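PDB 3IUZ: putative glyoxalase superfamily protein from Ralstonia eutropha, which probably acts as an iron(II)-dependent 2-oxoadipate dioxygenase/decarboxylase, turning 2-oxoadipate and oxygen into 2-hydroxyglutarate. Local coordinates for residues A[103-108]-A[169-174]; A[110-115]-A[130-135]; A[244-249]-A[305-310]. All coordinates share one frame; numbering follows the deposited sequence. Where two conformers were deposited one is given.

Interaction 1: A[103-108]-A[169-174]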
loop_
_atom_site.group_PDB
_atom_site.type_symbol
_atom_site.label_atom_id
_atom_site.label_comp_id
_atom_site.label_asym_id
_atom_site.label_seq_id
_atom_site.Cartn_x
_atom_site.Cartn_y
_atom_site.Cartn_z
ATOM N N PHE A 103 -3.522 10.763 2.035
ATOM C CA PHE A 103 -4.307 9.549 1.928
ATOM C C PHE A 103 -5.555 9.464 2.828
ATOM O O PHE A 103 -6.515 8.852 2.428
ATOM C CB PHE A 103 -3.387 8.343 2.140
ATOM C CG PHE A 103 -2.479 8.149 0.982
ATOM C CD1 PHE A 103 -2.954 7.530 -0.157
ATOM C CD2 PHE A 103 -1.237 8.778 0.947
ATOM C CE1 PHE A 103 -2.188 7.467 -1.277
ATOM C CE2 PHE A 103 -0.466 8.712 -0.174
ATOM C CZ PHE A 103 -0.932 8.033 -1.275
ATOM N N THR A 104 -5.571 10.076 4.002
ATOM C CA THR A 104 -6.800 10.010 4.798
ATOM C C THR A 104 -8.000 10.686 4.070
ATOM O O THR A 104 -9.123 10.258 4.235
ATOM C CB THR A 104 -6.635 10.591 6.195
ATOM O OG1 THR A 104 -6.011 11.855 6.134
ATOM C CG2 THR A 104 -5.752 9.637 7.071
ATOM N N ARG A 105 -7.731 11.735 3.311
ATOM C CA ARG A 105 -8.707 12.386 2.444
ATOM C C ARG A 105 -9.300 11.453 1.365
ATOM O O ARG A 105 -10.337 11.784 0.791
ATOM C CB ARG A 105 -8.115 13.607 1.774
ATOM C CG ARG A 105 -7.143 13.275 0.605
ATOM C CD ARG A 105 -6.337 14.449 0.099
ATOM N NE ARG A 105 -5.305 14.007 -0.846
ATOM C CZ ARG A 105 -4.878 14.684 -1.914
ATOM N NH1 ARG A 105 -5.352 15.885 -2.236
ATOM N NH2 ARG A 105 -3.911 14.170 -2.649
ATOM N N ILE A 106 -8.644 10.298 1.129
ATOM C CA ILE A 106 -9.116 9.259 0.245
ATOM C C ILE A 106 -9.743 8.119 1.053
ATOM O O ILE A 106 -10.867 7.676 0.772
ATOM C CB ILE A 106 -7.959 8.674 -0.638
ATOM C CG1 ILE A 106 -7.316 9.730 -1.543
ATOM C CG2 ILE A 106 -8.450 7.467 -1.443
ATOM C CD1 ILE A 106 -5.944 9.255 -2.249
ATOM N N LEU A 107 -9.027 7.615 2.060
ATOM C CA LEU A 107 -9.485 6.420 2.752
ATOM C C LEU A 107 -10.755 6.676 3.568
ATOM O O LEU A 107 -11.571 5.776 3.728
ATOM C CB LEU A 107 -8.402 5.899 3.724
ATOM C CG LEU A 107 -7.067 5.552 3.048
ATOM C CD1 LEU A 107 -5.971 5.091 3.968
ATOM C CD2 LEU A 107 -7.306 4.493 1.963
ATOM N N ARG A 108 -10.885 7.889 4.121
ATOM C CA ARG A 108 -12.009 8.215 5.008
ATOM C C ARG A 108 -13.318 8.156 4.216
ATOM O O ARG A 108 -14.193 7.416 4.593
ATOM C CB ARG A 108 -11.787 9.548 5.710
ATOM C CG ARG A 108 -10.658 9.505 6.714
ATOM C CD ARG A 108 -10.978 8.768 7.999
ATOM N NE ARG A 108 -11.843 9.572 8.831
ATOM C CZ ARG A 108 -13.021 9.228 9.318
ATOM N NH1 ARG A 108 -13.556 8.033 9.098
ATOM N NH2 ARG A 108 -13.704 10.129 10.028
ATOM N N ASP A 169 -0.237 16.842 -7.047
ATOM C CA ASP A 169 -1.398 16.250 -6.374
ATOM C C ASP A 169 -2.132 15.337 -7.334
ATOM O O ASP A 169 -2.782 15.789 -8.309
ATOM C CB ASP A 169 -2.332 17.324 -5.804
ATOM C CG ASP A 169 -3.482 16.721 -4.970
ATOM O OD1 ASP A 169 -3.668 15.484 -5.016
ATOM O OD2 ASP A 169 -4.177 17.490 -4.248
ATOM N N PRO A 170 -2.030 14.017 -7.109
ATOM C CA PRO A 170 -2.693 13.079 -8.016
ATOM C C PRO A 170 -4.208 12.944 -7.878
ATOM O O PRO A 170 -4.852 12.343 -8.737
ATOM C CB PRO A 170 -2.042 11.748 -7.619
ATOM C CG PRO A 170 -1.932 11.914 -6.124
ATOM C CD PRO A 170 -1.454 13.308 -5.949
ATOM N N LEU A 171 -4.787 13.498 -6.826
ATOM C CA LEU A 171 -6.231 13.321 -6.569
ATOM C C LEU A 171 -7.047 14.365 -7.345
ATOM O O LEU A 171 -7.268 15.460 -6.875
ATOM C CB LEU A 171 -6.483 13.443 -5.065
ATOM C CG LEU A 171 -7.893 12.970 -4.640
ATOM C CD1 LEU A 171 -8.076 11.500 -4.840
ATOM C CD2 LEU A 171 -8.164 13.345 -3.165
ATOM N N THR A 172 -7.533 13.978 -8.504
ATOM C CA THR A 172 -8.094 14.893 -9.459
ATOM C C THR A 172 -9.507 15.371 -8.996
ATOM O O THR A 172 -10.111 14.763 -8.104
ATOM C CB THR A 172 -8.233 14.230 -10.821
ATOM O OG1 THR A 172 -9.306 13.285 -10.799
ATOM C CG2 THR A 172 -6.902 13.587 -11.312
ATOM N N PRO A 173 -10.047 16.404 -9.655
ATOM C CA PRO A 173 -11.383 16.867 -9.282
ATOM C C PRO A 173 -12.467 15.835 -9.508
ATOM O O PRO A 173 -13.418 15.765 -8.746
ATOM C CB PRO A 173 -11.620 18.069 -10.180
ATOM C CG PRO A 173 -10.279 18.456 -10.764
ATOM C CD PRO A 173 -9.319 17.377 -10.498
ATOM N N ARG A 174 -12.337 15.073 -10.583
ATOM C CA ARG A 174 -13.277 14.017 -10.865
ATOM C C ARG A 174 -13.162 12.932 -9.784
ATOM O O ARG A 174 -14.183 12.360 -9.374
ATOM C CB ARG A 174 -12.995 13.447 -12.246
ATOM C CG ARG A 174 -13.908 12.310 -12.612
ATOM C CD ARG A 174 -15.342 12.771 -12.895
ATOM N NE ARG A 174 -16.150 11.624 -13.289
ATOM C CZ ARG A 174 -17.474 11.575 -13.246
ATOM N NH1 ARG A 174 -18.218 12.629 -12.859
ATOM N NH2 ARG A 174 -18.060 10.462 -13.564
#
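D169 meets R105 tip to tip in a two-pronged, end-on salt bridge, in which the terminal nitrogens of the guanidinium each take one carboxylate oxygen. NH1 of R105 reaches OD2 of D169 at 2.8 Å, on the syn side of the carboxylate and along a nearly straight N-H...O path (167°). NH2 of R105 lies 2.7 Å from OD1 of D169 but arrives from above the carboxylate plane; the two flat groups are turned 35° against each other. The ring of P170 follows at the edge of the guanidinium, near its plane, through CD.

The backbone then folds back on itself in an Asx turn: N of L171 donates to OD1 of D169 at 2.9 Å. OD1 is thereby gripped from opposite faces of the carboxylate, by L171 N on one and R105 NH2 on the other. The turn lies on the approach to helix 173-185 and ties it to helix 101-110, which in the chain falls between strands 80-87 and 112-120 of the glyoxalase-type sheet.

The side chain of L171 continues the contact with apolar atoms. Its CB rests over one face of the guanidinium, towards the rim and 3.6 Å from NH2 of R105, while CD2 of L171 comes 3.7 Å from NE of R105. That NE is itself bonded to the carbonyl of A102. The other methyl, CD1 of L171, packs 3.8 Å from CG1 of I106, and L200 of helix 190-200 touches both side chains. T172 next caps helix 173-185, its OG1 bonded to N of A175.

Interaction 2: A[110-115]-A[130-135]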
loop_
_atom_site.group_PDB
_atom_site.type_symbol
_atom_site.label_atom_id
_atom_site.label_comp_id
_atom_site.label_asym_id
_atom_site.label_seq_id
_atom_site.Cartn_x
_atom_site.Cartn_y
_atom_site.Cartn_z
ATOM N N LEU A 110 -13.863 6.546 1.479
ATOM C CA LEU A 110 -14.022 5.127 1.118
ATOM C C LEU A 110 -14.644 4.254 2.216
ATOM O O LEU A 110 -15.111 3.163 1.921
ATOM C CB LEU A 110 -12.717 4.489 0.732
ATOM C CG LEU A 110 -12.169 4.870 -0.653
ATOM C CD1 LEU A 110 -10.722 4.264 -0.841
ATOM C CD2 LEU A 110 -13.100 4.508 -1.847
ATOM N N GLY A 111 -14.617 4.731 3.463
ATOM C CA GLY A 111 -15.211 4.005 4.574
ATOM C C GLY A 111 -14.222 3.540 5.640
ATOM O O GLY A 111 -14.603 2.816 6.533
ATOM N N TYR A 112 -12.941 3.909 5.535
ATOM C CA TYR A 112 -11.962 3.558 6.564
ATOM C C TYR A 112 -12.032 4.505 7.789
ATOM O O TYR A 112 -12.406 5.676 7.684
ATOM C CB TYR A 112 -10.519 3.559 6.015
ATOM C CG TYR A 112 -10.279 2.454 5.017
ATOM C CD1 TYR A 112 -10.588 2.636 3.676
ATOM C CD2 TYR A 112 -9.725 1.227 5.413
ATOM C CE1 TYR A 112 -10.358 1.626 2.745
ATOM C CE2 TYR A 112 -9.532 0.212 4.509
ATOM C CZ TYR A 112 -9.838 0.417 3.178
ATOM O OH TYR A 112 -9.641 -0.584 2.261
ATOM N N ARG A 113 -11.597 3.961 8.936
ATOM C CA ARG A 113 -11.447 4.684 10.174
ATOM C C ARG A 113 -10.107 4.354 10.760
ATOM O O ARG A 113 -9.624 3.237 10.631
ATOM C CB ARG A 113 -12.479 4.226 11.191
ATOM C CG ARG A 113 -13.890 4.534 10.776
ATOM C CD ARG A 113 -14.858 3.927 11.785
ATOM N NE ARG A 113 -16.228 4.260 11.430
ATOM C CZ ARG A 113 -17.298 3.539 11.778
ATOM N NH1 ARG A 113 -17.161 2.410 12.476
ATOM N NH2 ARG A 113 -18.520 3.940 11.408
ATOM N N LEU A 114 -9.515 5.320 11.442
ATOM C CA LEU A 114 -8.295 5.101 12.201
ATOM C C LEU A 114 -8.498 3.936 13.139
ATOM O O LEU A 114 -9.487 3.881 13.875
ATOM C CB LEU A 114 -7.937 6.365 12.995
ATOM C CG LEU A 114 -6.676 6.299 13.835
ATOM C CD1 LEU A 114 -5.434 6.214 12.935
ATOM C CD2 LEU A 114 -6.698 7.514 14.789
ATOM N N ASN A 115 -7.587 2.982 13.098
ATOM C CA ASN A 115 -7.689 1.828 13.979
ATOM C C ASN A 115 -6.515 1.661 14.961
ATOM O O ASN A 115 -6.555 0.774 15.780
ATOM C CB ASN A 115 -7.857 0.571 13.133
ATOM C CG ASN A 115 -8.434 -0.594 13.900
ATOM O OD1 ASN A 115 -9.428 -0.444 14.579
ATOM N ND2 ASN A 115 -7.839 -1.783 13.739
ATOM N N TYR A 130 -5.552 1.932 9.386
ATOM C CA TYR A 130 -6.923 2.254 8.926
ATOM C C TYR A 130 -7.648 0.964 8.578
ATOM O O TYR A 130 -7.204 0.183 7.721
ATOM C CB TYR A 130 -6.863 3.206 7.695
ATOM C CG TYR A 130 -6.408 4.540 8.157
ATOM C CD1 TYR A 130 -7.312 5.410 8.748
ATOM C CD2 TYR A 130 -5.035 4.850 8.224
ATOM C CE1 TYR A 130 -6.900 6.649 9.270
ATOM C CE2 TYR A 130 -4.597 6.046 8.752
ATOM C CZ TYR A 130 -5.531 6.952 9.279
ATOM O OH TYR A 130 -5.088 8.115 9.836
ATOM N N ALA A 131 -8.795 0.747 9.225
ATOM C CA ALA A 131 -9.627 -0.425 8.962
ATOM C C ALA A 131 -10.953 0.009 8.431
ATOM O O ALA A 131 -11.503 1.035 8.846
ATOM C CB ALA A 131 -9.856 -1.273 10.260
ATOM N N HIS A 132 -11.506 -0.823 7.576
ATOM C CA HIS A 132 -12.770 -0.502 6.938
ATOM C C HIS A 132 -13.963 -0.743 7.848
ATOM O O HIS A 132 -14.155 -1.852 8.381
ATOM C CB HIS A 132 -12.924 -1.241 5.618
ATOM C CG HIS A 132 -13.889 -0.569 4.716
ATOM N ND1 HIS A 132 -15.250 -0.735 4.857
ATOM C CD2 HIS A 132 -13.713 0.329 3.710
ATOM C CE1 HIS A 132 -15.875 0.032 3.975
ATOM N NE2 HIS A 132 -14.967 0.663 3.239
ATOM N N ALA A 133 -14.793 0.284 7.993
ATOM C CA ALA A 133 -15.928 0.232 8.941
ATOM C C ALA A 133 -16.915 -0.875 8.582
ATOM O O ALA A 133 -17.612 -1.337 9.443
ATOM C CB ALA A 133 -16.664 1.597 9.005
ATOM N N ASP A 134 -16.994 -1.289 7.322
ATOM C CA ASP A 134 -18.022 -2.249 6.917
ATOM C C ASP A 134 -17.566 -3.700 7.021
ATOM O O ASP A 134 -18.394 -4.600 6.959
ATOM C CB ASP A 134 -18.555 -1.997 5.493
ATOM C CG ASP A 134 -19.190 -0.634 5.313
ATOM O OD1 ASP A 134 -19.718 -0.045 6.294
ATOM O OD2 ASP A 134 -19.181 -0.143 4.152
ATOM N N ALA A 135 -16.269 -3.938 7.143
ATOM C CA ALA A 135 -15.728 -5.301 7.210
ATOM C C ALA A 135 -14.280 -5.195 7.701
ATOM O O ALA A 135 -13.343 -5.455 6.928
ATOM C CB ALA A 135 -15.797 -5.996 5.802
#
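The ring of Y112 lies beneath the imidazole of H132, whose CD2 sits above one face, towards the rim and 3.7 Å from CE1 of Y112. The pair is T-shaped, with planes at 82° and the edge of H132 directed at the face of Y112; CB of H132 adds a CH-pi contact over the same ring. This is the open end of the antiparallel beta hairpin of strands 112-120 and 125-132, in the glyoxalase-type sheet. Y112 with H132 and L114 with Y130 are non-hydrogen-bonded pairs. R113 with A131 is the hydrogen-bonded pair between them, joined by N of R113 to O of A131 (2.9 Å) and N of A131 to O of R113 (3.0 Å).

CD1 of L114 meets the hydroxyl end of the Y130 ring, while the two tyrosine hydroxyls have partners elsewhere, Y112 in N50 and Y130 in E100. On the sheet's other face, CB of A133 rests over the centre of the R113 guanidinium, 3.4 Å from CZ.

Beyond the strands, G111 ends helix 101-110 in a Schellman motif with positive phi (116°). N of A133 bonds to O of G111 at 2.9 Å. The imidazole is held at both nitrogens: NE2 of H132 donates to O of L110 at 2.8 Å, bent to 143°, and ND1 of H132 accepts from N of D134 at 3.1 Å.

Interaction 3: A[244-249]-A[305-310]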
loop_
_atom_site.group_PDB
_atom_site.type_symbol
_atom_site.label_atom_id
_atom_site.label_comp_id
_atom_site.label_asym_id
_atom_site.label_seq_id
_atom_site.Cartn_x
_atom_site.Cartn_y
_atom_site.Cartn_z
ATOM N N ASP A 244 -2.184 -18.929 8.099
ATOM C CA ASP A 244 -2.434 -19.667 9.337
ATOM C C ASP A 244 -1.214 -19.768 10.200
ATOM O O ASP A 244 -1.341 -19.816 11.424
ATOM C CB ASP A 244 -2.855 -21.111 9.058
ATOM C CG ASP A 244 -4.241 -21.225 8.436
ATOM O OD1 ASP A 244 -5.096 -20.316 8.623
ATOM O OD2 ASP A 244 -4.462 -22.262 7.768
ATOM N N ASP A 245 -0.033 -19.865 9.589
ATOM C CA ASP A 245 1.181 -20.130 10.339
ATOM C C ASP A 245 2.434 -19.598 9.676
ATOM O O ASP A 245 3.005 -20.243 8.797
ATOM C CB ASP A 245 1.353 -21.655 10.589
ATOM C CG ASP A 245 2.703 -22.009 11.258
ATOM O OD1 ASP A 245 3.327 -21.201 11.974
ATOM O OD2 ASP A 245 3.167 -23.127 11.036
ATOM N N VAL A 246 2.915 -18.446 10.135
ATOM C CA VAL A 246 4.046 -17.834 9.484
ATOM C C VAL A 246 5.299 -18.647 9.689
ATOM O O VAL A 246 6.205 -18.558 8.856
ATOM C CB VAL A 246 4.367 -16.350 9.938
ATOM C CG1 VAL A 246 3.358 -15.411 9.408
ATOM C CG2 VAL A 246 4.539 -16.262 11.454
ATOM N N PHE A 247 5.392 -19.383 10.806
ATOM C CA PHE A 247 6.619 -20.121 11.129
ATOM C C PHE A 247 6.825 -21.251 10.152
ATOM O O PHE A 247 7.889 -21.395 9.563
ATOM C CB PHE A 247 6.593 -20.665 12.580
ATOM C CG PHE A 247 6.828 -19.595 13.588
ATOM C CD1 PHE A 247 8.076 -19.020 13.702
ATOM C CD2 PHE A 247 5.792 -19.084 14.323
ATOM C CE1 PHE A 247 8.302 -17.975 14.595
ATOM C CE2 PHE A 247 6.014 -18.036 15.203
ATOM C CZ PHE A 247 7.251 -17.482 15.335
ATOM N N GLY A 248 5.798 -22.072 10.032
ATOM C CA GLY A 248 5.778 -23.171 9.052
ATOM C C GLY A 248 6.029 -22.648 7.635
ATOM O O GLY A 248 6.824 -23.208 6.904
ATOM N N LEU A 249 5.364 -21.563 7.266
ATOM C CA LEU A 249 5.470 -21.038 5.912
ATOM C C LEU A 249 6.887 -20.527 5.638
ATOM O O LEU A 249 7.448 -20.809 4.595
ATOM C CB LEU A 249 4.434 -19.949 5.681
ATOM C CG LEU A 249 4.285 -19.311 4.285
ATOM C CD1 LEU A 249 4.163 -20.336 3.174
ATOM C CD2 LEU A 249 3.067 -18.410 4.334
ATOM N N PHE A 305 4.176 -11.777 5.250
ATOM C CA PHE A 305 3.213 -12.704 5.800
ATOM C C PHE A 305 2.894 -12.325 7.243
ATOM O O PHE A 305 3.763 -11.863 7.991
ATOM C CB PHE A 305 3.770 -14.118 5.814
ATOM C CG PHE A 305 4.088 -14.645 4.470
ATOM C CD1 PHE A 305 3.100 -15.064 3.621
ATOM C CD2 PHE A 305 5.389 -14.691 4.028
ATOM C CE1 PHE A 305 3.385 -15.546 2.350
ATOM C CE2 PHE A 305 5.660 -15.203 2.749
ATOM C CZ PHE A 305 4.642 -15.615 1.934
ATOM N N ILE A 306 1.647 -12.590 7.642
ATOM C CA ILE A 306 1.217 -12.257 8.990
ATOM C C ILE A 306 0.267 -13.342 9.460
ATOM O O ILE A 306 -0.510 -13.871 8.671
ATOM C CB ILE A 306 0.505 -10.893 9.028
ATOM C CG1 ILE A 306 0.281 -10.414 10.481
ATOM C CG2 ILE A 306 -0.803 -10.926 8.227
ATOM C CD1 ILE A 306 0.083 -8.832 10.537
ATOM N N THR A 307 0.378 -13.690 10.737
ATOM C CA THR A 307 -0.626 -14.500 11.414
ATOM C C THR A 307 -1.245 -13.656 12.559
ATOM O O THR A 307 -0.523 -12.979 13.319
ATOM C CB THR A 307 -0.034 -15.845 11.937
ATOM O OG1 THR A 307 0.220 -16.718 10.834
ATOM C CG2 THR A 307 -0.998 -16.547 12.893
ATOM N N ARG A 308 -2.561 -13.661 12.653
ATOM C CA ARG A 308 -3.262 -12.861 13.659
ATOM C C ARG A 308 -4.124 -13.833 14.448
ATOM O O ARG A 308 -5.047 -14.436 13.900
ATOM C CB ARG A 308 -4.156 -11.805 13.032
ATOM C CG ARG A 308 -3.459 -10.740 12.303
ATOM C CD ARG A 308 -4.510 -9.801 11.680
ATOM N NE ARG A 308 -3.890 -8.677 10.993
ATOM C CZ ARG A 308 -3.234 -7.690 11.583
ATOM N NH1 ARG A 308 -3.121 -7.599 12.919
ATOM N NH2 ARG A 308 -2.734 -6.738 10.818
ATOM N N ASP A 309 -3.820 -13.965 15.727
ATOM C CA ASP A 309 -4.607 -14.801 16.590
ATOM C C ASP A 309 -6.012 -14.218 16.739
ATOM O O ASP A 309 -6.206 -12.993 16.705
ATOM C CB ASP A 309 -3.967 -14.880 17.969
ATOM C CG ASP A 309 -2.812 -15.846 18.034
ATOM O OD1 ASP A 309 -2.436 -16.445 17.000
ATOM O OD2 ASP A 309 -2.277 -15.973 19.162
ATOM N N ARG A 310 -6.977 -15.103 16.928
ATOM C CA ARG A 310 -8.360 -14.699 17.196
ATOM C C ARG A 310 -8.579 -14.580 18.702
ATOM O O ARG A 310 -7.948 -15.300 19.479
ATOM C CB ARG A 310 -9.330 -15.709 16.558
#
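V246, T307 and F305 carry this contact, the first of them leaning from the opening turn of helix 246-252 onto the end of strand 293-306. The touching branch of V246 is CG1, which stands anti to the carbonyl carbon (chi1 -72°). CG1 of V246 lies 3.8 Å from CB of F305 and 3.7 Å from the backbone C of I306. A single methyl thus touches three consecutive residues, since OG1 of T307 is also 3.7 Å from V246 CG1.

T307 brings a polar group to the start of the helix. In the conformer described, one of two deposited, its OG1 is 3.3 Å from N of V246, a weak bond with a poor N-H...O angle of 123°. The stronger partner of this hydroxyl is the carbonyl O of V243, just before the helix segment. The methyl CG2 of T307 packs against O of D244. The helix has its own N-cap in D245, whose carboxylate accepts weakly from N of F247 and N of G248.

F305 offers a ring face. In the conformer described, again one of two, CD2 of L249 lies above that face towards the rim, 3.4 Å from CD1 of F305, a CH-pi contact given for this copy only. The two side chains then cross at about a right angle. Y67 and Y303 meet the same phenyl ring edge-to-face.

Strand 238-242 comes first, helix 246-252 follows it directly, and strands 275-276, 281-287 and 293-306 complete a βαβββ module. Its first and last strands pair parallel, while the two between them pair antiparallel with the last, a pattern consistent with the glyoxalase (vicinal oxygen chelate) fold.

How the interactions relate
Interactions 1 and 2 share a neighbourhood, with centres about 16 Å apart: helix 101-110 supplies one side of interaction 1 and leads directly into the hairpin of interaction 2. They touch where O of L107 lies 2.9 Å from N of Y112, a probable hydrogen bond. Interaction 3 stands apart, its centre about 33 Å from that of interaction 1 and on the opposite side of the chain's centre, though it reaches the same sheet as interaction 2. Chemistry follows place. The mostly buried interaction 2 relies on strand pairing and aromatic packing; the partly buried interaction 1 joins a helix to the loop leading into another, by a salt bridge backed by apolar packing; interaction 3, also partly buried, is chiefly apolar with one weak hydrogen bond.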